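Local coordinates for putative NAD dependent dehydrogenase (Micromonospora echinospora, PDB 6NOR), which binds NAD and probably acts as an oxidoreductase in the biosynthesis of the antibiotic gentamicin, at residues Leu25-His39 against Ala80-Thr93. Residues are numbered along the deposited sequence; the frame is centred on the assembly and turned at random.
Sequences LGVAVVGGGFMGGVH and ALADDTVRFVVVAT. With NAD (nicotinamide-adenine-dinucleotide), chain G.
Strands 25-30 and 86-91 are the parallel central pair of the NAD-binding Rossmann fold, and the glycine-rich turn after Val30 leads into the helix that meets the dinucleotide. Ala28 N donates to Phe88 O, and Ala28 O accepts from Val90 N at 2.9 Å. The ladder ends with Ala92 N on Val30 O. On one face of the sheet, Val27 CG2 meets the edge of the Phe88 ring in its plane, 3.7 Å from CD2. Further along, Val90 CG1 lies over the face of the His39 imidazole, whose NE2 is hydrogen-bonded to Glu115. On the other face, Val30 CG2 packs on Val89 CG1 at 3.6 Å. Val30 CG1 is anti to the backbone N (chi1 -174°) and touches both Thr93 CG2 and adenine C2A of NAD. A CB on Gly31 would strike Ala92 O. At the helix start, Phe34 N hydrogen-bonds NAD O2A, and Met35 N hydrogen-bonds NAD O1N at 2.8 Å. Two turns in the Met35 side chain (chi2 39°, chi3 43°) bring CE to nicotinamide C4N. With an alanine here, the nicotinamide would probably lose the sulfur and methyl that pack against it. Water 2 accepts a hydrogen bond from Gly36 N at 2.9 Å.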
ATOM      1  N   LEU A  25      26.280 -22.348  28.147  1.00 26.43           N
ATOM      2  CA  LEU A  25      25.086 -22.504  28.943  1.00 24.56           C
ATOM      3  C   LEU A  25      24.345 -23.720  28.473  1.00 18.26           C
ATOM      4  O   LEU A  25      23.904 -23.781  27.337  1.00 29.80           O
ATOM      5  CB  LEU A  25      24.209 -21.266  28.849  1.00 21.92           C
ATOM      6  CG  LEU A  25      22.927 -21.276  29.687  1.00 22.96           C
ATOM      7  CD1 LEU A  25      23.236 -21.040  31.167  1.00 18.22           C
ATOM      8  CD2 LEU A  25      21.958 -20.249  29.151  1.00 19.21           C
ATOM      9  N   GLY A  26      24.222 -24.700  29.352  1.00 22.04           N
ATOM     10  CA  GLY A  26      23.524 -25.926  29.030  1.00 18.37           C
ATOM     11  C   GLY A  26      22.036 -25.673  29.100  1.00 23.00           C
ATOM     12  O   GLY A  26      21.546 -25.084  30.070  1.00 20.15           O
ATOM     13  N   VAL A  27      21.319 -26.127  28.074  1.00 18.24           N
ATOM     14  CA  VAL A  27      19.902 -25.837  27.930  1.00 21.94           C
ATOM     15  C   VAL A  27      19.080 -27.111  27.769  1.00 23.28           C
ATOM     16  O   VAL A  27      19.508 -28.045  27.096  1.00 21.85           O
ATOM     17  CB  VAL A  27      19.673 -24.930  26.721  1.00 21.19           C
ATOM     18  CG1 VAL A  27      18.198 -24.573  26.570  1.00 23.88           C
ATOM     19  CG2 VAL A  27      20.517 -23.679  26.851  1.00 20.44           C
ATOM     20  N   ALA A  28      17.917 -27.160  28.409  1.00 18.19           N
ATOM     21  CA  ALA A  28      16.915 -28.175  28.078  1.00 19.55           C
ATOM     22  C   ALA A  28      15.688 -27.527  27.446  1.00 20.53           C
ATOM     23  O   ALA A  28      15.267 -26.448  27.842  1.00 24.04           O
ATOM     24  CB  ALA A  28      16.513 -28.966  29.302  1.00 18.29           C
ATOM     25  N   VAL A  29      15.122 -28.195  26.457  1.00 21.94           N
ATOM     26  CA  VAL A  29      13.896 -27.741  25.835  1.00 20.92           C
ATOM     27  C   VAL A  29      12.804 -28.743  26.152  1.00 20.74           C
ATOM     28  O   VAL A  29      12.966 -29.920  25.904  1.00 22.41           O
ATOM     29  CB  VAL A  29      14.051 -27.577  24.312  1.00 22.52           C
ATOM     30  CG1 VAL A  29      12.708 -27.331  23.650  1.00 17.91           C
ATOM     31  CG2 VAL A  29      14.993 -26.439  24.004  1.00 23.70           C
ATOM     32  N   VAL A  30      11.705 -28.264  26.722  1.00 21.54           N
ATOM     33  CA  VAL A  30      10.599 -29.118  27.115  1.00 18.10           C
ATOM     34  C   VAL A  30       9.439 -28.836  26.189  1.00 20.92           C
ATOM     35  O   VAL A  30       8.942 -27.719  26.131  1.00 24.47           O
ATOM     36  CB  VAL A  30      10.160 -28.873  28.558  1.00 18.14           C
ATOM     37  CG1 VAL A  30       9.097 -29.904  28.977  1.00 18.20           C
ATOM     38  CG2 VAL A  30      11.363 -28.882  29.503  1.00 18.19           C
ATOM     39  N   GLY A  31       9.000 -29.854  25.469  1.00 18.08           N
ATOM     40  CA  GLY A  31       8.038 -29.655  24.411  1.00 19.20           C
ATOM     41  C   GLY A  31       8.795 -29.481  23.116  1.00 23.04           C
ATOM     42  O   GLY A  31       9.319 -28.408  22.850  1.00 28.25           O
ATOM     43  N   GLY A  32       8.873 -30.540  22.321  1.00 25.33           N
ATOM     44  CA  GLY A  32       9.611 -30.502  21.069  1.00 25.97           C
ATOM     45  C   GLY A  32       8.697 -30.297  19.880  1.00 28.21           C
ATOM     46  O   GLY A  32       8.922 -30.821  18.784  1.00 34.50           O
ATOM     47  N   GLY A  33       7.632 -29.541  20.099  1.00 22.64           N
ATOM     48  CA  GLY A  33       6.698 -29.258  19.029  1.00 18.58           C
ATOM     49  C   GLY A  33       7.134 -28.047  18.228  1.00 19.06           C
ATOM     50  O   GLY A  33       8.311 -27.734  18.139  1.00 19.46           O
ATOM     51  N   PHE A  34       6.167 -27.342  17.668  1.00 20.39           N
ATOM     52  CA  PHE A  34       6.446 -26.176  16.860  1.00 17.73           C
ATOM     53  C   PHE A  34       7.315 -25.129  17.558  1.00 18.04           C
ATOM     54  O   PHE A  34       8.301 -24.677  17.012  1.00 23.23           O
ATOM     55  CB  PHE A  34       5.131 -25.532  16.418  1.00 17.73           C
ATOM     56  CG  PHE A  34       5.325 -24.254  15.680  1.00 17.67           C
ATOM     57  CD1 PHE A  34       5.915 -24.255  14.428  1.00 25.63           C
ATOM     58  CD2 PHE A  34       4.975 -23.049  16.249  1.00 18.97           C
ATOM     59  CE1 PHE A  34       6.122 -23.077  13.723  1.00 20.50           C
ATOM     60  CE2 PHE A  34       5.174 -21.855  15.549  1.00 17.75           C
ATOM     61  CZ  PHE A  34       5.752 -21.877  14.276  1.00 18.27           C
ATOM     62  N   MET A  35       6.951 -24.744  18.769  1.00 17.70           N
ATOM     63  CA  MET A  35       7.635 -23.633  19.404  1.00 17.67           C
ATOM     64  C   MET A  35       8.942 -24.083  20.044  1.00 21.49           C
ATOM     65  O   MET A  35       9.914 -23.330  20.094  1.00 21.24           O
ATOM     66  CB  MET A  35       6.712 -22.952  20.419  1.00 24.15           C
ATOM     67  CG  MET A  35       7.073 -21.496  20.791  1.00 30.73           C
ATOM     68  SD  MET A  35       7.670 -20.302  19.539  1.00 39.96           S
ATOM     69  CE  MET A  35       6.622 -20.597  18.211  1.00 17.58           C
ATOM     70  N   GLY A  36       8.981 -25.331  20.493  1.00 17.74           N
ATOM     71  CA  GLY A  36      10.223 -25.892  20.982  1.00 18.49           C
ATOM     72  C   GLY A  36      11.251 -26.000  19.871  1.00 21.23           C
ATOM     73  O   GLY A  36      12.443 -25.827  20.093  1.00 21.08           O
ATOM     74  N   GLY A  37      10.789 -26.273  18.659  1.00 17.72           N
ATOM     75  CA  GLY A  37      11.684 -26.272  17.514  1.00 19.04           C
ATOM     76  C   GLY A  37      12.246 -24.893  17.174  1.00 19.41           C
ATOM     77  O   GLY A  37      13.435 -24.750  16.920  1.00 23.62           O
ATOM     78  N   VAL A  38      11.387 -23.881  17.156  1.00 17.60           N
ATOM     79  CA  VAL A  38      11.822 -22.513  16.901  1.00 17.55           C
ATOM     80  C   VAL A  38      12.889 -22.079  17.902  1.00 21.80           C
ATOM     81  O   VAL A  38      13.909 -21.488  17.524  1.00 17.52           O
ATOM     82  CB  VAL A  38      10.649 -21.513  16.969  1.00 17.57           C
ATOM     83  CG1 VAL A  38      11.148 -20.062  16.771  1.00 17.48           C
ATOM     84  CG2 VAL A  38       9.588 -21.872  15.940  1.00 17.53           C
ATOM     85  N   HIS A  39      12.644 -22.363  19.180  1.00 17.59           N
ATOM     86  CA  HIS A  39      13.580 -21.966  20.217  1.00 17.61           C
ATOM     87  C   HIS A  39      14.888 -22.732  20.083  1.00 17.63           C
ATOM     88  O   HIS A  39      15.966 -22.163  20.241  1.00 31.58           O
ATOM     89  CB  HIS A  39      12.992 -22.183  21.608  1.00 19.49           C
ATOM     90  CG  HIS A  39      12.010 -21.144  22.018  1.00 21.21           C
ATOM     91  ND1 HIS A  39      12.366 -19.830  22.219  1.00 22.56           N
ATOM     92  CD2 HIS A  39      10.692 -21.225  22.308  1.00 22.17           C
ATOM     93  CE1 HIS A  39      11.309 -19.141  22.602  1.00 18.01           C
ATOM     94  NE2 HIS A  39      10.279 -19.963  22.660  1.00 23.41           N
ATOM     95  N   ALA A  80      16.586 -34.784  32.694  1.00 30.23           N
ATOM     96  CA  ALA A  80      17.281 -33.583  32.248  1.00 27.29           C
ATOM     97  C   ALA A  80      17.712 -32.725  33.421  1.00 28.55           C
ATOM     98  O   ALA A  80      18.744 -32.064  33.361  1.00 32.97           O
ATOM     99  CB  ALA A  80      16.390 -32.764  31.302  1.00 25.41           C
ATOM    100  N   LEU A  81      16.908 -32.713  34.477  1.00 26.65           N
ATOM    101  CA  LEU A  81      17.206 -31.905  35.645  1.00 23.65           C
ATOM    102  C   LEU A  81      18.272 -32.587  36.515  1.00 30.27           C
ATOM    103  O   LEU A  81      18.808 -31.982  37.438  1.00 31.07           O
ATOM    104  CB  LEU A  81      15.946 -31.656  36.464  1.00 22.01           C
ATOM    105  CG  LEU A  81      14.907 -30.715  35.836  1.00 27.11           C
ATOM    106  CD1 LEU A  81      13.603 -30.715  36.636  1.00 27.90           C
ATOM    107  CD2 LEU A  81      15.451 -29.296  35.709  1.00 23.53           C
ATOM    108  N   ALA A  82      18.566 -33.847  36.222  1.00 30.83           N
ATOM    109  CA  ALA A  82      19.612 -34.560  36.945  1.00 34.65           C
ATOM    110  C   ALA A  82      20.963 -34.241  36.321  1.00 40.32           C
ATOM    111  O   ALA A  82      22.009 -34.575  36.865  1.00 45.10           O
ATOM    112  CB  ALA A  82      19.356 -36.044  36.933  1.00 29.80           C
ATOM    113  N   ASP A  83      20.916 -33.590  35.168  1.00 37.92           N
ATOM    114  CA  ASP A  83      22.106 -33.138  34.475  1.00 31.61           C
ATOM    115  C   ASP A  83      22.514 -31.792  35.040  1.00 31.34           C
ATOM    116  O   ASP A  83      21.863 -30.789  34.789  1.00 33.90           O
ATOM    117  CB  ASP A  83      21.831 -33.050  32.978  1.00 34.59           C
ATOM    118  CG  ASP A  83      23.053 -32.658  32.158  1.00 35.11           C
ATOM    119  OD1 ASP A  83      24.003 -32.065  32.705  1.00 35.05           O
ATOM    120  OD2 ASP A  83      23.032 -32.913  30.933  1.00 33.82           O
ATOM    121  N   ASP A  84      23.610 -31.766  35.779  1.00 31.34           N
ATOM    122  CA  ASP A  84      24.084 -30.539  36.403  1.00 35.37           C
ATOM    123  C   ASP A  84      24.495 -29.430  35.425  1.00 30.04           C
ATOM    124  O   ASP A  84      24.605 -28.275  35.822  1.00 27.52           O
ATOM    125  CB  ASP A  84      25.266 -30.855  37.324  1.00 46.37           C
ATOM    126  CG  ASP A  84      24.840 -31.579  38.591  1.00 58.98           C
ATOM    127  OD1 ASP A  84      23.622 -31.622  38.859  1.00 67.16           O
ATOM    128  OD2 ASP A  84      25.715 -32.100  39.321  1.00 63.75           O
ATOM    129  N   THR A  85      24.747 -29.772  34.167  1.00 28.11           N
ATOM    130  CA  THR A  85      25.196 -28.772  33.206  1.00 31.95           C
ATOM    131  C   THR A  85      24.021 -27.921  32.702  1.00 29.74           C
ATOM    132  O   THR A  85      24.200 -26.800  32.240  1.00 29.47           O
ATOM    133  CB  THR A  85      25.907 -29.418  32.019  1.00 41.08           C
ATOM    134  OG1 THR A  85      26.757 -30.466  32.491  1.00 49.45           O
ATOM    135  CG2 THR A  85      26.751 -28.393  31.279  1.00 43.13           C
ATOM    136  N   VAL A  86      22.818 -28.459  32.819  1.00 27.34           N
ATOM    137  CA  VAL A  86      21.619 -27.708  32.502  1.00 23.56           C
ATOM    138  C   VAL A  86      21.375 -26.584  33.516  1.00 23.84           C
ATOM    139  O   VAL A  86      21.248 -26.824  34.710  1.00 20.30           O
ATOM    140  CB  VAL A  86      20.408 -28.620  32.452  1.00 23.20           C
ATOM    141  CG1 VAL A  86      19.169 -27.808  32.147  1.00 28.69           C
ATOM    142  CG2 VAL A  86      20.610 -29.684  31.396  1.00 18.59           C
ATOM    143  N   ARG A  87      21.327 -25.351  33.025  1.00 18.45           N
ATOM    144  CA  ARG A  87      21.120 -24.195  33.888  1.00 18.42           C
ATOM    145  C   ARG A  87      19.931 -23.368  33.405  1.00 27.14           C
ATOM    146  O   ARG A  87      19.504 -22.413  34.059  1.00 27.18           O
ATOM    147  CB  ARG A  87      22.379 -23.333  33.931  1.00 31.26           C
ATOM    148  CG  ARG A  87      23.474 -23.863  34.872  1.00 37.18           C
ATOM    149  CD  ARG A  87      24.745 -23.041  34.705  1.00 49.24           C
ATOM    150  NE  ARG A  87      24.545 -21.627  35.021  1.00 60.14           N
ATOM    151  CZ  ARG A  87      25.240 -20.634  34.473  1.00 60.34           C
ATOM    152  NH1 ARG A  87      26.181 -20.901  33.569  1.00 58.70           N
ATOM    153  NH2 ARG A  87      24.987 -19.374  34.817  1.00 59.17           N
ATOM    154  N   PHE A  88      19.403 -23.745  32.251  1.00 18.25           N
ATOM    155  CA  PHE A  88      18.400 -22.952  31.596  1.00 18.14           C
ATOM    156  C   PHE A  88      17.428 -23.863  30.870  1.00 18.12           C
ATOM    157  O   PHE A  88      17.821 -24.698  30.070  1.00 25.59           O
ATOM    158  CB  PHE A  88      19.066 -21.963  30.640  1.00 20.44           C
ATOM    159  CG  PHE A  88      18.106 -21.170  29.795  1.00 17.97           C
ATOM    160  CD1 PHE A  88      17.093 -20.436  30.373  1.00 18.61           C
ATOM    161  CD2 PHE A  88      18.230 -21.161  28.417  1.00 18.57           C
ATOM    162  CE1 PHE A  88      16.213 -19.700  29.595  1.00 20.94           C
ATOM    163  CE2 PHE A  88      17.356 -20.424  27.622  1.00 18.33           C
ATOM    164  CZ  PHE A  88      16.344 -19.689  28.217  1.00 19.78           C
ATOM    165  N   VAL A  89      16.153 -23.707  31.176  1.00 18.09           N
ATOM    166  CA  VAL A  89      15.132 -24.563  30.613  1.00 18.09           C
ATOM    167  C   VAL A  89      14.079 -23.731  29.886  1.00 18.00           C
ATOM    168  O   VAL A  89      13.585 -22.742  30.413  1.00 19.88           O
ATOM    169  CB  VAL A  89      14.452 -25.408  31.703  1.00 23.09           C
ATOM    170  CG1 VAL A  89      13.439 -26.357  31.083  1.00 18.16           C
ATOM    171  CG2 VAL A  89      15.497 -26.163  32.517  1.00 18.26           C
ATOM    172  N   VAL A  90      13.778 -24.131  28.658  1.00 17.96           N
ATOM    173  CA  VAL A  90      12.718 -23.556  27.857  1.00 17.89           C
ATOM    174  C   VAL A  90      11.490 -24.457  27.924  1.00 21.51           C
ATOM    175  O   VAL A  90      11.566 -25.650  27.615  1.00 18.26           O
ATOM    176  CB  VAL A  90      13.142 -23.380  26.381  1.00 17.84           C
ATOM    177  CG1 VAL A  90      11.965 -22.860  25.547  1.00 17.78           C
ATOM    178  CG2 VAL A  90      14.278 -22.416  26.282  1.00 17.81           C
ATOM    179  N   VAL A  91      10.365 -23.881  28.335  1.00 22.63           N
ATOM    180  CA  VAL A  91       9.113 -24.618  28.445  1.00 17.93           C
ATOM    181  C   VAL A  91       8.111 -24.228  27.357  1.00 17.88           C
ATOM    182  O   VAL A  91       7.521 -23.156  27.383  1.00 17.83           O
ATOM    183  CB  VAL A  91       8.478 -24.412  29.814  1.00 17.96           C
ATOM    184  CG1 VAL A  91       7.173 -25.166  29.908  1.00 17.99           C
ATOM    185  CG2 VAL A  91       9.418 -24.883  30.888  1.00 18.02           C
ATOM    186  N   ALA A  92       7.935 -25.119  26.393  1.00 17.89           N
ATOM    187  CA  ALA A  92       7.069 -24.866  25.257  1.00 19.28           C
ATOM    188  C   ALA A  92       6.076 -25.999  25.129  1.00 18.70           C
ATOM    189  O   ALA A  92       6.042 -26.701  24.133  1.00 19.37           O
ATOM    190  CB  ALA A  92       7.899 -24.715  23.964  1.00 19.84           C
ATOM    191  N   THR A  93       5.278 -26.187  26.162  1.00 21.74           N
ATOM    192  CA  THR A  93       4.345 -27.293  26.204  1.00 17.99           C
ATOM    193  C   THR A  93       2.948 -26.695  26.173  1.00 17.99           C
ATOM    194  O   THR A  93       2.828 -25.478  26.141  1.00 17.94           O
ATOM    195  CB  THR A  93       4.583 -28.129  27.452  1.00 22.20           C
ATOM    196  OG1 THR A  93       4.394 -27.306  28.611  1.00 26.30           O
ATOM    197  CG2 THR A  93       6.002 -28.670  27.442  1.00 20.87           C
TER
HETATM  198  PA  NAD G 401       2.667 -28.138  19.887  1.00 22.83           P
HETATM  199  O1A NAD G 401       1.361 -28.958  20.025  1.00 25.09           O
HETATM  200  O2A NAD G 401       3.148 -28.015  18.491  1.00 19.78           O
HETATM  201  O5B NAD G 401       3.793 -28.821  20.740  1.00 20.72           O
HETATM  202  C5B NAD G 401       3.513 -29.170  22.083  1.00 20.65           C
HETATM  203  C4B NAD G 401       4.594 -30.210  22.480  1.00 23.14           C
HETATM  204  O4B NAD G 401       4.617 -30.393  23.769  1.00 26.85           O
HETATM  205  C3B NAD G 401       4.230 -31.549  21.878  1.00 26.04           C
HETATM  206  O3B NAD G 401       5.345 -32.061  21.281  1.00 28.71           O
HETATM  207  C2B NAD G 401       3.804 -32.413  23.096  1.00 23.04           C
HETATM  208  O2B NAD G 401       4.134 -33.820  22.812  1.00 24.52           O
HETATM  209  C1B NAD G 401       4.562 -31.964  24.012  1.00 22.62           C
HETATM  210  N9A NAD G 401       4.027 -32.139  25.350  1.00 20.72           N
HETATM  211  C8A NAD G 401       2.750 -32.136  25.784  1.00 18.23           C
HETATM  212  N7A NAD G 401       2.772 -32.293  27.130  1.00 21.37           N
HETATM  213  C5A NAD G 401       4.044 -32.394  27.518  1.00 18.28           C
HETATM  214  C6A NAD G 401       4.619 -32.575  28.742  1.00 19.03           C
HETATM  215  N6A NAD G 401       3.979 -32.698  29.954  1.00 18.45           N
HETATM  216  N1A NAD G 401       5.938 -32.629  28.858  1.00 18.93           N
HETATM  217  C2A NAD G 401       6.725 -32.531  27.758  1.00 18.29           C
HETATM  218  N3A NAD G 401       6.153 -32.361  26.541  1.00 22.33           N
HETATM  219  C4A NAD G 401       4.823 -32.287  26.420  1.00 19.76           C
HETATM  220  O3  NAD G 401       2.389 -26.740  20.500  1.00 34.85           O
HETATM  221  PN  NAD G 401       3.201 -25.389  20.269  1.00 17.82           P
HETATM  222  O1N NAD G 401       4.679 -25.569  20.145  1.00 17.80           O
HETATM  223  O2N NAD G 401       2.639 -24.659  19.061  1.00 20.96           O
HETATM  224  O5D NAD G 401       2.926 -24.516  21.552  1.00 19.87           O
HETATM  225  C5D NAD G 401       3.625 -24.758  22.758  1.00 17.83           C
HETATM  226  C4D NAD G 401       3.650 -23.463  23.595  1.00 17.80           C
HETATM  227  O4D NAD G 401       4.183 -22.464  22.952  1.00 18.71           O
HETATM  228  C3D NAD G 401       2.198 -23.005  23.924  1.00 21.73           C
HETATM  229  O3D NAD G 401       2.166 -22.560  25.157  1.00 20.39           O
HETATM  230  C2D NAD G 401       1.912 -21.902  22.882  1.00 19.41           C
HETATM  231  O2D NAD G 401       0.878 -20.971  23.416  1.00 21.38           O
HETATM  232  C1D NAD G 401       3.069 -21.321  22.732  1.00 19.37           C
HETATM  233  N1N NAD G 401       3.228 -20.738  21.433  1.00 23.31           N
HETATM  234  C2N NAD G 401       3.854 -19.501  21.334  1.00 22.28           C
HETATM  235  C3N NAD G 401       4.037 -18.883  20.095  1.00 22.81           C
HETATM  236  C7N NAD G 401       4.718 -17.505  20.076  1.00 26.56           C
HETATM  237  O7N NAD G 401       4.816 -16.906  19.070  1.00 31.44           O
HETATM  238  N7N NAD G 401       5.197 -16.949  21.295  1.00 26.81           N
HETATM  239  C4N NAD G 401       3.596 -19.473  18.932  1.00 18.04           C
HETATM  240  C5N NAD G 401       2.976 -20.720  19.021  1.00 22.35           C
HETATM  241  C6N NAD G 401       2.791 -21.349  20.282  1.00 24.26           C
HETATM  242  O   HOH W   1      25.789 -24.767  32.151  1.00 27.25           O
HETATM  243  O   HOH W   2       6.745 -27.026  21.304  1.00 23.53           O